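Mandelate racemase/muconate lactonizing enzyme (Roseovarius nubinhibens, PDB 2QDD) is of unknown function but probably catalyses a magnesium-dependent reaction starting with proton abstraction next to a carboxylate, as in related members of the enolase superfamily. Local coordinates at residues A[224-229]-A[253-258]; A[297-302]-A[331-336]; A[147-152]-A[181-186]; A[133-138]-A[316-321]. All blocks are in the same frame, centred on the assembly; numbering follows the deposited sequence.

How the contacts relate
Followed from the N terminus, the chain opens contact 4 at 133-138, on the first strand of the barrel, and returns to it at 316-321. Within that long span contact 3 closes a short loop between helices 146-159 and 173-185; contact 1 then does the same for helices 226-233 and 249-258. Contact 2 opens at 297-302, before contact 4 has closed, and ends at 331-336, so the two cross. Contacts 1 and 3 pair neighbouring helices on the outside of the barrel, whereas contact 4 joins backbones where the ring of strands shuts. Contact 2, about 34 Å from contact 1 between centres, lies where the barrel meets strands 5-22 and 29-42.

Contact 1 of 4, residues A[224-229]-A[253-258]; sequences QTLDQC and LAAWSR
In the last turns of helix 249-258, Leu-253 O accepts from both Ser-257 N and Ser-257 OG. Next comes Ala-254, whose CB meets Leu-226 CD2 at 3.8 Å. Ala-255 takes the other methyl of the same leucine, with Leu-226 CD1 lying 3.9 Å from Ala-255 CB. The fork of Leu-226 thus straddles the pair: with CG anti to the backbone N (chi1 172°), the two methyls reach successive alanines. Trp-256 turns from this interface toward Val-287 and touches Asp-227 of a neighbouring subunit.

Arg-258 reaches over to helix 226-233 on a chain extended from CG to NE, its CD passing Leu-226 CD2 at 4.2 Å. Arg-258 NH1 lies 3.0 Å and NH2 3.3 Å from Asp-227 OD2, a salt bridge. Both hydrogen bonds are weak, and the carboxylate and guanidinium planes stand 84° apart rather than lying flat in a two-pronged pairing. Water 1, at the guanidinium edge and in its plane, accepts from Arg-258 NH2 and donates to Asp-227 O. An alanine in place of Asp-227 would remove the carboxylate and would probably leave the guanidinium less firmly placed. Thr-225, the N-cap of helix 226-233, accepts at OG1 from Gln-228 N at 3.2 Å.

Beneath the two helices lies strand 240-242, whose Leu-242 touches both Leu-226 and Ala-255, while Leu-253 packs on Phe-283 of helix 274-287.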
loop_
_atom_site.group_PDB
_atom_site.type_symbol
_atom_site.label_atom_id
_atom_site.label_comp_id
_atom_site.label_asym_id
_atom_site.label_seq_id
_atom_site.Cartn_x
_atom_site.Cartn_y
_atom_site.Cartn_z
ATOM N N GLN A 224 3.838 17.024 -16.935
ATOM C CA GLN A 224 4.462 16.360 -18.080
ATOM C C GLN A 224 4.297 14.840 -18.044
ATOM O O GLN A 224 4.223 14.184 -19.092
ATOM C CB GLN A 224 5.949 16.710 -18.131
ATOM C CG GLN A 224 6.417 17.288 -19.458
ATOM C CD GLN A 224 7.269 18.535 -19.279
ATOM O OE1 GLN A 224 8.171 18.575 -18.438
ATOM N NE2 GLN A 224 6.980 19.565 -20.066
ATOM N N THR A 225 4.261 14.289 -16.834
ATOM C CA THR A 225 4.239 12.847 -16.630
ATOM C C THR A 225 3.011 12.445 -15.816
ATOM O O THR A 225 2.428 13.271 -15.098
ATOM C CB THR A 225 5.510 12.345 -15.892
ATOM O OG1 THR A 225 5.456 12.745 -14.520
ATOM C CG2 THR A 225 6.790 12.892 -16.529
ATOM N N LEU A 226 2.642 11.170 -15.927
ATOM C CA LEU A 226 1.585 10.558 -15.127
ATOM C C LEU A 226 1.829 10.635 -13.618
ATOM O O LEU A 226 0.921 11.000 -12.869
ATOM C CB LEU A 226 1.361 9.106 -15.571
ATOM C CG LEU A 226 0.436 8.204 -14.750
ATOM C CD1 LEU A 226 -0.963 8.742 -14.781
ATOM C CD2 LEU A 226 0.463 6.790 -15.289
ATOM N N ASP A 227 3.050 10.295 -13.196
ATOM C CA ASP A 227 3.510 10.430 -11.801
ATOM C C ASP A 227 3.259 11.809 -11.196
ATOM O O ASP A 227 2.758 11.929 -10.076
ATOM C CB ASP A 227 5.009 10.127 -11.709
ATOM C CG ASP A 227 5.298 8.794 -11.052
ATOM O OD1 ASP A 227 5.845 7.907 -11.741
ATOM O OD2 ASP A 227 4.986 8.633 -9.849
ATOM N N GLN A 228 3.622 12.842 -11.947
ATOM C CA GLN A 228 3.441 14.216 -11.517
ATOM C C GLN A 228 1.961 14.585 -11.468
ATOM O O GLN A 228 1.522 15.276 -10.549
ATOM C CB GLN A 228 4.188 15.154 -12.459
ATOM C CG GLN A 228 5.682 15.227 -12.229
ATOM C CD GLN A 228 6.394 16.010 -13.315
ATOM O OE1 GLN A 228 5.922 17.059 -13.752
ATOM N NE2 GLN A 228 7.536 15.500 -13.758
ATOM N N CYS A 229 1.200 14.116 -12.456
ATOM C CA CYS A 229 -0.235 14.388 -12.542
ATOM C C CYS A 229 -1.045 13.733 -11.416
ATOM O O CYS A 229 -1.974 14.343 -10.878
ATOM C CB CYS A 229 -0.775 13.976 -13.913
ATOM S SG CYS A 229 -0.365 15.143 -15.244
ATOM N N LEU A 253 -4.049 1.686 -17.899
ATOM C CA LEU A 253 -4.052 0.770 -16.760
ATOM C C LEU A 253 -3.347 1.323 -15.524
ATOM O O LEU A 253 -3.845 1.183 -14.411
ATOM C CB LEU A 253 -3.378 -0.538 -17.178
ATOM C CG LEU A 253 -4.119 -1.859 -16.989
ATOM C CD1 LEU A 253 -5.559 -1.780 -17.469
ATOM C CD2 LEU A 253 -3.368 -2.975 -17.704
ATOM N N ALA A 254 -2.186 1.941 -15.738
ATOM C CA ALA A 254 -1.449 2.654 -14.697
ATOM C C ALA A 254 -2.198 3.860 -14.145
ATOM O O ALA A 254 -2.252 4.043 -12.930
ATOM C CB ALA A 254 -0.072 3.072 -15.209
ATOM N N ALA A 255 -2.768 4.676 -15.035
ATOM C CA ALA A 255 -3.565 5.844 -14.634
ATOM C C ALA A 255 -4.765 5.435 -13.785
ATOM O O ALA A 255 -5.074 6.081 -12.781
ATOM C CB ALA A 255 -4.030 6.628 -15.866
ATOM N N TRP A 256 -5.420 4.347 -14.191
ATOM C CA TRP A 256 -6.576 3.811 -13.480
ATOM C C TRP A 256 -6.251 3.330 -12.050
ATOM O O TRP A 256 -6.957 3.684 -11.102
ATOM C CB TRP A 256 -7.254 2.694 -14.293
ATOM C CG TRP A 256 -8.319 2.014 -13.509
ATOM C CD1 TRP A 256 -9.584 2.474 -13.271
ATOM C CD2 TRP A 256 -8.202 0.775 -12.801
ATOM N NE1 TRP A 256 -10.269 1.586 -12.475
ATOM C CE2 TRP A 256 -9.441 0.538 -12.167
ATOM C CE3 TRP A 256 -7.167 -0.157 -12.638
ATOM C CZ2 TRP A 256 -9.680 -0.601 -11.392
ATOM C CZ3 TRP A 256 -7.402 -1.289 -11.861
ATOM C CH2 TRP A 256 -8.650 -1.499 -11.247
ATOM N N SER A 257 -5.194 2.530 -11.910
ATOM C CA SER A 257 -4.831 1.949 -10.619
ATOM C C SER A 257 -4.237 2.942 -9.615
ATOM O O SER A 257 -4.287 2.701 -8.411
ATOM C CB SER A 257 -3.914 0.732 -10.795
ATOM O OG SER A 257 -2.741 1.074 -11.503
ATOM N N ARG A 258 -3.686 4.051 -10.111
ATOM C CA ARG A 258 -3.221 5.150 -9.257
ATOM C C ARG A 258 -4.354 6.094 -8.849
ATOM O O ARG A 258 -4.185 6.900 -7.938
ATOM C CB ARG A 258 -2.132 5.968 -9.957
ATOM C CG ARG A 258 -0.790 5.283 -10.101
ATOM C CD ARG A 258 0.003 5.938 -11.222
ATOM N NE ARG A 258 1.435 5.652 -11.145
ATOM C CZ ARG A 258 2.317 6.382 -10.466
ATOM N NH1 ARG A 258 3.596 6.032 -10.465
ATOM N NH2 ARG A 258 1.927 7.453 -9.782
HETATM O O HOH W 1 2.641 10.004 -7.861
#

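Contact 2 of 4, residues A[297-302]-A[331-336]; sequences GGTALA and DPIPGQ
Thr-299 OG1 is held by three partners: it accepts from Leu-301 N at 3.1 Å, a nearly straight bond of 160°, and is hydrogen-bonded to Glu-51 OE1 and Tyr-37 OH. The hydroxyl sits between the backbone N and the carbonyl carbon (chi1 75°), where it can cap the helix beginning at Ala-300. This leaves Thr-299 CG2 anti to the carbonyl carbon and beside the backbone N, 3.7 Å from Pro-332 CG.

The tip of Ile-333, whose CG1 takes the same crowded position (chi1 40°), rests against the first turn of the helix. Ile-333 CD1 lies 3.5 Å from Leu-301 N and 3.8 Å from Ala-300 CB, with Leu-301 CB at 4.0 Å. Polar contact between the segments runs through water 2, which accepts from Ala-300 N and donates to Asp-331 OD1. Asp-331 OD1 also accepts from Ile-333 N at 3.0 Å, closing an Asx turn, and a type II turn follows from Ile-333 to Gln-336 with Gly-335 at positive phi.

Tyr-37 also packs on Leu-301, Pro-332 and Ile-333, and Leu-13 on Pro-332. The arrangement is an N-capped helix start packed on a turn-rich loop, placed where the enolase-type barrel abuts its N-terminal domain.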
loop_
_atom_site.group_PDB
_atom_site.type_symbol
_atom_site.label_atom_id
_atom_site.label_comp_id
_atom_site.label_asym_id
_atom_site.label_seq_id
_atom_site.Cartn_x
_atom_site.Cartn_y
_atom_site.Cartn_z
ATOM N N GLY A 297 -4.042 16.131 -35.167
ATOM C CA GLY A 297 -4.157 17.222 -36.123
ATOM C C GLY A 297 -4.433 16.728 -37.525
ATOM O O GLY A 297 -4.585 15.522 -37.756
ATOM N N GLY A 298 -4.502 17.673 -38.458
ATOM C CA GLY A 298 -4.588 17.358 -39.877
ATOM C C GLY A 298 -5.975 17.521 -40.454
ATOM O O GLY A 298 -6.802 18.259 -39.914
ATOM N N THR A 299 -6.226 16.818 -41.553
ATOM C CA THR A 299 -7.373 17.105 -42.398
ATOM C C THR A 299 -8.618 16.404 -41.874
ATOM O O THR A 299 -8.555 15.646 -40.899
ATOM C CB THR A 299 -7.141 16.684 -43.869
ATOM O OG1 THR A 299 -7.243 15.259 -43.987
ATOM C CG2 THR A 299 -5.784 17.143 -44.378
ATOM N N ALA A 300 -9.739 16.647 -42.555
ATOM C CA ALA A 300 -11.012 15.999 -42.257
ATOM C C ALA A 300 -10.991 14.476 -42.422
ATOM O O ALA A 300 -11.934 13.805 -42.018
ATOM C CB ALA A 300 -12.135 16.623 -43.092
ATOM N N LEU A 301 -9.918 13.939 -43.003
ATOM C CA LEU A 301 -9.743 12.494 -43.122
ATOM C C LEU A 301 -9.466 11.823 -41.760
ATOM O O LEU A 301 -10.208 10.926 -41.349
ATOM C CB LEU A 301 -8.666 12.149 -44.166
ATOM C CG LEU A 301 -8.427 10.674 -44.529
ATOM C CD1 LEU A 301 -9.692 9.971 -44.904
ATOM C CD2 LEU A 301 -7.417 10.487 -45.625
ATOM N N ALA A 302 -8.420 12.276 -41.069
ATOM C CA ALA A 302 -8.169 11.908 -39.666
ATOM C C ALA A 302 -9.307 12.284 -38.706
ATOM O O ALA A 302 -9.661 11.495 -37.829
ATOM C CB ALA A 302 -6.846 12.511 -39.185
ATOM N N ASP A 331 -7.812 23.010 -47.823
ATOM C CA ASP A 331 -8.622 21.790 -47.772
ATOM C C ASP A 331 -8.366 20.950 -49.028
ATOM O O ASP A 331 -8.718 21.365 -50.137
ATOM C CB ASP A 331 -10.114 22.144 -47.653
ATOM C CG ASP A 331 -10.996 20.951 -47.260
ATOM O OD1 ASP A 331 -10.535 19.787 -47.256
ATOM O OD2 ASP A 331 -12.183 21.191 -46.961
ATOM N N PRO A 332 -7.735 19.772 -48.857
ATOM C CA PRO A 332 -7.503 18.798 -49.928
ATOM C C PRO A 332 -8.662 17.827 -50.200
ATOM O O PRO A 332 -8.623 17.089 -51.191
ATOM C CB PRO A 332 -6.292 18.024 -49.415
ATOM C CG PRO A 332 -6.473 18.028 -47.942
ATOM C CD PRO A 332 -7.148 19.324 -47.580
ATOM N N ILE A 333 -9.667 17.816 -49.326
ATOM C CA ILE A 333 -10.863 16.991 -49.523
ATOM C C ILE A 333 -12.163 17.790 -49.306
ATOM O O ILE A 333 -12.895 17.536 -48.342
ATOM C CB ILE A 333 -10.838 15.707 -48.641
ATOM C CG1 ILE A 333 -10.274 16.006 -47.244
ATOM C CG2 ILE A 333 -10.017 14.608 -49.312
ATOM C CD1 ILE A 333 -10.664 14.989 -46.204
ATOM N N PRO A 334 -12.457 18.759 -50.206
ATOM C CA PRO A 334 -13.548 19.713 -49.970
ATOM C C PRO A 334 -14.914 19.034 -50.000
ATOM O O PRO A 334 -15.139 18.137 -50.819
ATOM C CB PRO A 334 -13.424 20.694 -51.146
ATOM C CG PRO A 334 -12.063 20.463 -51.714
ATOM C CD PRO A 334 -11.803 19.016 -51.503
ATOM N N GLY A 335 -15.792 19.436 -49.084
ATOM C CA GLY A 335 -17.131 18.856 -48.966
ATOM C C GLY A 335 -17.184 17.391 -48.560
ATOM O O GLY A 335 -18.207 16.723 -48.750
ATOM N N GLN A 336 -16.084 16.892 -48.000
ATOM C CA GLN A 336 -15.951 15.480 -47.652
ATOM C C GLN A 336 -15.640 15.308 -46.175
ATOM O O GLN A 336 -14.986 16.156 -45.569
ATOM C CB GLN A 336 -14.854 14.822 -48.485
ATOM C CG GLN A 336 -15.324 14.298 -49.823
ATOM C CD GLN A 336 -14.482 13.141 -50.308
ATOM O OE1 GLN A 336 -14.810 11.980 -50.064
ATOM N NE2 GLN A 336 -13.381 13.450 -50.991
HETATM O O HOH W 2 -9.632 18.936 -44.540
#

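Contact 3 of 4, residues A[147-152]-A[181-186]; sequences DQMLGL and EAISAG
Helix segments 147-152 and 181-185 run roughly parallel, their axes 9.4 Å apart at closest approach and crossing at -28°. The backbones come nearest at Leu-150 and Ile-183, whose CA atoms are 6.1 Å apart. They belong to neighbouring outer helices of the beta/alpha barrel, packed over strands 135-141 and 192-196.

Leu-150 points at the end of the opposite helix and spans its last turn. Leu-150 CD1 meets Gly-186 O at 3.4 Å and Ile-183 CA at 3.8 Å, while CD2 lies 4.0 Å from Ala-182 O. A chi1 of -143°, off the staggered positions, places the fork there. Gly-186 suits this fit, since a CB on it would run into Leu-150 CD2.

Deeper in the interface Met-149 and Ile-183 cross obliquely. CG1 of Ile-183 is anti to its carbonyl carbon, which carries the terminal methyl toward Met-149, and Met-149, bent at chi3, curls round it: SD is 3.7 Å from Ile-183 CD1 and CE 3.9 Å. Beyond them lie the strands, with Ile-141 under Met-149, and Val-193 and Phe-195 under Ile-183.

With no hydrogen bond between the segments, the pairing rests on the shape and apolar character of these side chains, without directional bonds.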
loop_
_atom_site.group_PDB
_atom_site.type_symbol
_atom_site.label_atom_id
_atom_site.label_comp_id
_atom_site.label_asym_id
_atom_site.label_seq_id
_atom_site.Cartn_x
_atom_site.Cartn_y
_atom_site.Cartn_z
ATOM N N ASP A 147 -10.274 39.410 -19.947
ATOM C CA ASP A 147 -11.277 40.058 -20.797
ATOM C C ASP A 147 -11.173 39.668 -22.274
ATOM O O ASP A 147 -12.182 39.657 -22.982
ATOM C CB ASP A 147 -11.216 41.580 -20.648
ATOM C CG ASP A 147 -11.267 42.029 -19.199
ATOM O OD1 ASP A 147 -12.373 42.043 -18.613
ATOM O OD2 ASP A 147 -10.199 42.364 -18.646
ATOM N N GLN A 148 -9.959 39.359 -22.731
ATOM C CA GLN A 148 -9.726 38.877 -24.095
ATOM C C GLN A 148 -10.296 37.478 -24.320
ATOM O O GLN A 148 -10.960 37.231 -25.328
ATOM C CB GLN A 148 -8.233 38.869 -24.422
ATOM C CG GLN A 148 -7.706 40.164 -25.015
ATOM C CD GLN A 148 -6.191 40.248 -24.956
ATOM O OE1 GLN A 148 -5.485 39.432 -25.552
ATOM N NE2 GLN A 148 -5.684 41.237 -24.232
ATOM N N MET A 149 -10.025 36.574 -23.378
ATOM C CA MET A 149 -10.471 35.183 -23.467
ATOM C C MET A 149 -11.995 35.083 -23.338
ATOM O O MET A 149 -12.630 34.286 -24.030
ATOM C CB MET A 149 -9.773 34.319 -22.406
ATOM C CG MET A 149 -8.258 34.202 -22.580
ATOM S SD MET A 149 -7.411 33.273 -21.270
ATOM C CE MET A 149 -7.357 31.647 -22.007
ATOM N N LEU A 150 -12.566 35.914 -22.469
ATOM C CA LEU A 150 -14.013 35.983 -22.272
ATOM C C LEU A 150 -14.742 36.654 -23.443
ATOM O O LEU A 150 -15.913 36.366 -23.697
ATOM C CB LEU A 150 -14.333 36.701 -20.955
ATOM C CG LEU A 150 -15.510 36.240 -20.085
ATOM C CD1 LEU A 150 -15.432 34.758 -19.731
ATOM C CD2 LEU A 150 -15.598 37.087 -18.817
ATOM N N GLY A 151 -14.042 37.544 -24.146
ATOM C CA GLY A 151 -14.494 38.058 -25.440
ATOM C C GLY A 151 -14.433 37.027 -26.555
ATOM O O GLY A 151 -15.347 36.946 -27.380
ATOM N N LEU A 152 -13.354 36.243 -26.578
ATOM C CA LEU A 152 -13.219 35.105 -27.492
ATOM C C LEU A 152 -14.261 34.003 -27.262
ATOM O O LEU A 152 -14.652 33.315 -28.205
ATOM C CB LEU A 152 -11.808 34.508 -27.413
ATOM C CG LEU A 152 -10.641 35.235 -28.092
ATOM C CD1 LEU A 152 -9.314 34.688 -27.583
ATOM C CD2 LEU A 152 -10.708 35.136 -29.614
ATOM N N GLU A 181 -10.540 32.216 -12.716
ATOM C CA GLU A 181 -11.670 32.756 -11.958
ATOM C C GLU A 181 -12.597 33.661 -12.772
ATOM O O GLU A 181 -13.792 33.728 -12.492
ATOM C CB GLU A 181 -11.211 33.460 -10.676
ATOM C CG GLU A 181 -10.556 32.545 -9.642
ATOM C CD GLU A 181 -11.542 31.786 -8.753
ATOM O OE1 GLU A 181 -11.431 31.911 -7.513
ATOM O OE2 GLU A 181 -12.410 31.051 -9.278
ATOM N N ALA A 182 -12.048 34.342 -13.778
ATOM C CA ALA A 182 -12.859 35.155 -14.686
ATOM C C ALA A 182 -13.662 34.293 -15.659
ATOM O O ALA A 182 -14.866 34.500 -15.825
ATOM C CB ALA A 182 -11.989 36.157 -15.444
ATOM N N ILE A 183 -12.985 33.330 -16.283
ATOM C CA ILE A 183 -13.572 32.468 -17.316
ATOM C C ILE A 183 -14.676 31.562 -16.754
ATOM O O ILE A 183 -15.727 31.379 -17.384
ATOM C CB ILE A 183 -12.470 31.635 -18.037
ATOM C CG1 ILE A 183 -11.658 32.524 -18.985
ATOM C CG2 ILE A 183 -13.061 30.473 -18.809
ATOM C CD1 ILE A 183 -10.399 31.867 -19.507
ATOM N N SER A 184 -14.438 31.022 -15.563
ATOM C CA SER A 184 -15.397 30.139 -14.905
ATOM C C SER A 184 -16.650 30.878 -14.431
ATOM O O SER A 184 -17.754 30.333 -14.492
ATOM C CB SER A 184 -14.735 29.413 -13.736
ATOM O OG SER A 184 -15.504 28.300 -13.316
ATOM N N ALA A 185 -16.476 32.116 -13.970
ATOM C CA ALA A 185 -17.594 32.922 -13.482
ATOM C C ALA A 185 -18.346 33.660 -14.594
ATOM O O ALA A 185 -19.491 34.078 -14.401
ATOM C CB ALA A 185 -17.126 33.896 -12.415
ATOM N N GLY A 186 -17.707 33.813 -15.752
ATOM C CA GLY A 186 -18.298 34.551 -16.867
ATOM C C GLY A 186 -18.686 33.704 -18.067
ATOM O O GLY A 186 -18.783 34.215 -19.187
#

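Contact 4 of 4, residues A[133-138]-A[316-321]; sequences TPVPIN and ANRLAS
Arg-318 and Val-135 cross obliquely, Arg-318 CD passing Val-135 CG1 at 4.1 Å. With CG anti to the backbone N (chi1 -175°) and bends at chi2 and chi3, the chain carries its guanidinium toward Thr-133, whose CG2 comes obliquely to 3.5 Å from Arg-318 NH1. The N-H groups are taken up outside the segments, NE by Ala-310 O and NH1 weakly by Thr-313 O and Ala-311 O; Glu-315 makes a long, weak ion pair with NH2. An alanine in place of Arg-318 would lose this bonding and the cover over Val-135 and Thr-133, and would probably loosen the loop against helix 300-311.

The same methyl, Val-135 CG1, also lies 3.5 Å from Ser-321 OG, a hydroxyl hydrogen-bonded to Ile-293 O.

Next to them the backbones form a single bridge at Ile-137 and Ser-321. Ser-321 N donates to Pro-136 O at 2.8 Å, and Asn-138 N to Ser-321 O at 2.9 Å, nearly along the C=O axis. As Asn-317 and Leu-319 pair with Met-291 of strand 290-293, main-chain bonds, supplemented by apolar contacts, close the barrel between that strand and 135-141.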
loop_
_atom_site.group_PDB
_atom_site.type_symbol
_atom_site.label_atom_id
_atom_site.label_comp_id
_atom_site.label_asym_id
_atom_site.label_seq_id
_atom_site.Cartn_x
_atom_site.Cartn_y
_atom_site.Cartn_z
ATOM N N THR A 133 -24.384 9.425 -34.462
ATOM C CA THR A 133 -24.696 10.415 -33.435
ATOM C C THR A 133 -23.917 11.699 -33.713
ATOM O O THR A 133 -22.703 11.649 -33.914
ATOM C CB THR A 133 -24.370 9.868 -32.021
ATOM O OG1 THR A 133 -25.148 8.690 -31.777
ATOM C CG2 THR A 133 -24.685 10.890 -30.941
ATOM N N PRO A 134 -24.626 12.844 -33.775
ATOM C CA PRO A 134 -23.978 14.153 -33.834
ATOM C C PRO A 134 -23.175 14.467 -32.571
ATOM O O PRO A 134 -23.704 14.412 -31.461
ATOM C CB PRO A 134 -25.151 15.127 -34.004
ATOM C CG PRO A 134 -26.345 14.391 -33.508
ATOM C CD PRO A 134 -26.095 12.953 -33.825
ATOM N N VAL A 135 -21.896 14.779 -32.757
ATOM C CA VAL A 135 -20.959 14.932 -31.651
ATOM C C VAL A 135 -20.652 16.418 -31.486
ATOM O O VAL A 135 -20.250 17.069 -32.452
ATOM C CB VAL A 135 -19.651 14.112 -31.893
ATOM C CG1 VAL A 135 -18.642 14.329 -30.764
ATOM C CG2 VAL A 135 -19.969 12.621 -32.025
ATOM N N PRO A 136 -20.848 16.960 -30.263
ATOM C CA PRO A 136 -20.481 18.345 -29.951
ATOM C C PRO A 136 -19.007 18.635 -30.229
ATOM O O PRO A 136 -18.146 17.785 -29.989
ATOM C CB PRO A 136 -20.773 18.455 -28.452
ATOM C CG PRO A 136 -21.810 17.433 -28.200
ATOM C CD PRO A 136 -21.441 16.286 -29.094
ATOM N N ILE A 137 -18.740 19.820 -30.766
ATOM C CA ILE A 137 -17.397 20.236 -31.130
ATOM C C ILE A 137 -16.996 21.347 -30.177
ATOM O O ILE A 137 -17.783 22.261 -29.933
ATOM C CB ILE A 137 -17.331 20.732 -32.614
ATOM C CG1 ILE A 137 -17.814 19.644 -33.582
ATOM C CG2 ILE A 137 -15.919 21.196 -32.997
ATOM C CD1 ILE A 137 -17.154 18.272 -33.392
ATOM N N ASN A 138 -15.789 21.267 -29.623
ATOM C CA ASN A 138 -15.308 22.338 -28.754
ATOM C C ASN A 138 -14.514 23.448 -29.449
ATOM O O ASN A 138 -13.813 23.206 -30.431
ATOM C CB ASN A 138 -14.593 21.795 -27.504
ATOM C CG ASN A 138 -13.245 21.190 -27.814
ATOM O OD1 ASN A 138 -12.229 21.887 -27.854
ATOM N ND2 ASN A 138 -13.222 19.882 -28.024
ATOM N N ALA A 316 -23.010 9.041 -21.911
ATOM C CA ALA A 316 -22.521 9.375 -20.567
ATOM C C ALA A 316 -20.997 9.462 -20.474
ATOM O O ALA A 316 -20.461 10.129 -19.592
ATOM C CB ALA A 316 -23.057 8.390 -19.543
ATOM N N ASN A 317 -20.308 8.795 -21.394
ATOM C CA ASN A 317 -18.849 8.757 -21.393
ATOM C C ASN A 317 -18.225 9.668 -22.443
ATOM O O ASN A 317 -17.027 9.923 -22.411
ATOM C CB ASN A 317 -18.358 7.326 -21.577
ATOM C CG ASN A 317 -18.955 6.379 -20.563
ATOM O OD1 ASN A 317 -19.989 5.758 -20.813
ATOM N ND2 ASN A 317 -18.317 6.273 -19.400
ATOM N N ARG A 318 -19.040 10.157 -23.375
ATOM C CA ARG A 318 -18.530 10.946 -24.483
ATOM C C ARG A 318 -18.602 12.427 -24.145
ATOM O O ARG A 318 -19.640 12.924 -23.711
ATOM C CB ARG A 318 -19.308 10.633 -25.761
ATOM C CG ARG A 318 -18.783 11.317 -27.024
ATOM C CD ARG A 318 -19.938 11.707 -27.935
ATOM N NE ARG A 318 -20.749 10.541 -28.280
ATOM C CZ ARG A 318 -22.071 10.469 -28.162
ATOM N NH1 ARG A 318 -22.698 9.351 -28.500
ATOM N NH2 ARG A 318 -22.769 11.509 -27.718
ATOM N N LEU A 319 -17.486 13.125 -24.328
ATOM C CA LEU A 319 -17.475 14.584 -24.270
ATOM C C LEU A 319 -17.243 15.165 -25.668
ATOM O O LEU A 319 -17.277 14.426 -26.651
ATOM C CB LEU A 319 -16.419 15.070 -23.269
ATOM C CG LEU A 319 -16.613 14.667 -21.803
ATOM C CD1 LEU A 319 -15.295 14.749 -21.054
ATOM C CD2 LEU A 319 -17.663 15.525 -21.124
ATOM N N ALA A 320 -17.017 16.476 -25.750
ATOM C CA ALA A 320 -16.810 17.167 -27.024
ATOM C C ALA A 320 -15.583 16.678 -27.804
ATOM O O ALA A 320 -14.588 16.263 -27.217
ATOM C CB ALA A 320 -16.737 18.667 -26.806
ATOM N N SER A 321 -15.676 16.711 -29.129
ATOM C CA SER A 321 -14.535 16.456 -30.000
ATOM C C SER A 321 -13.919 17.764 -30.477
ATOM O O SER A 321 -14.560 18.810 -30.457
ATOM C CB SER A 321 -14.949 15.609 -31.201
ATOM O OG SER A 321 -15.151 14.257 -30.832
#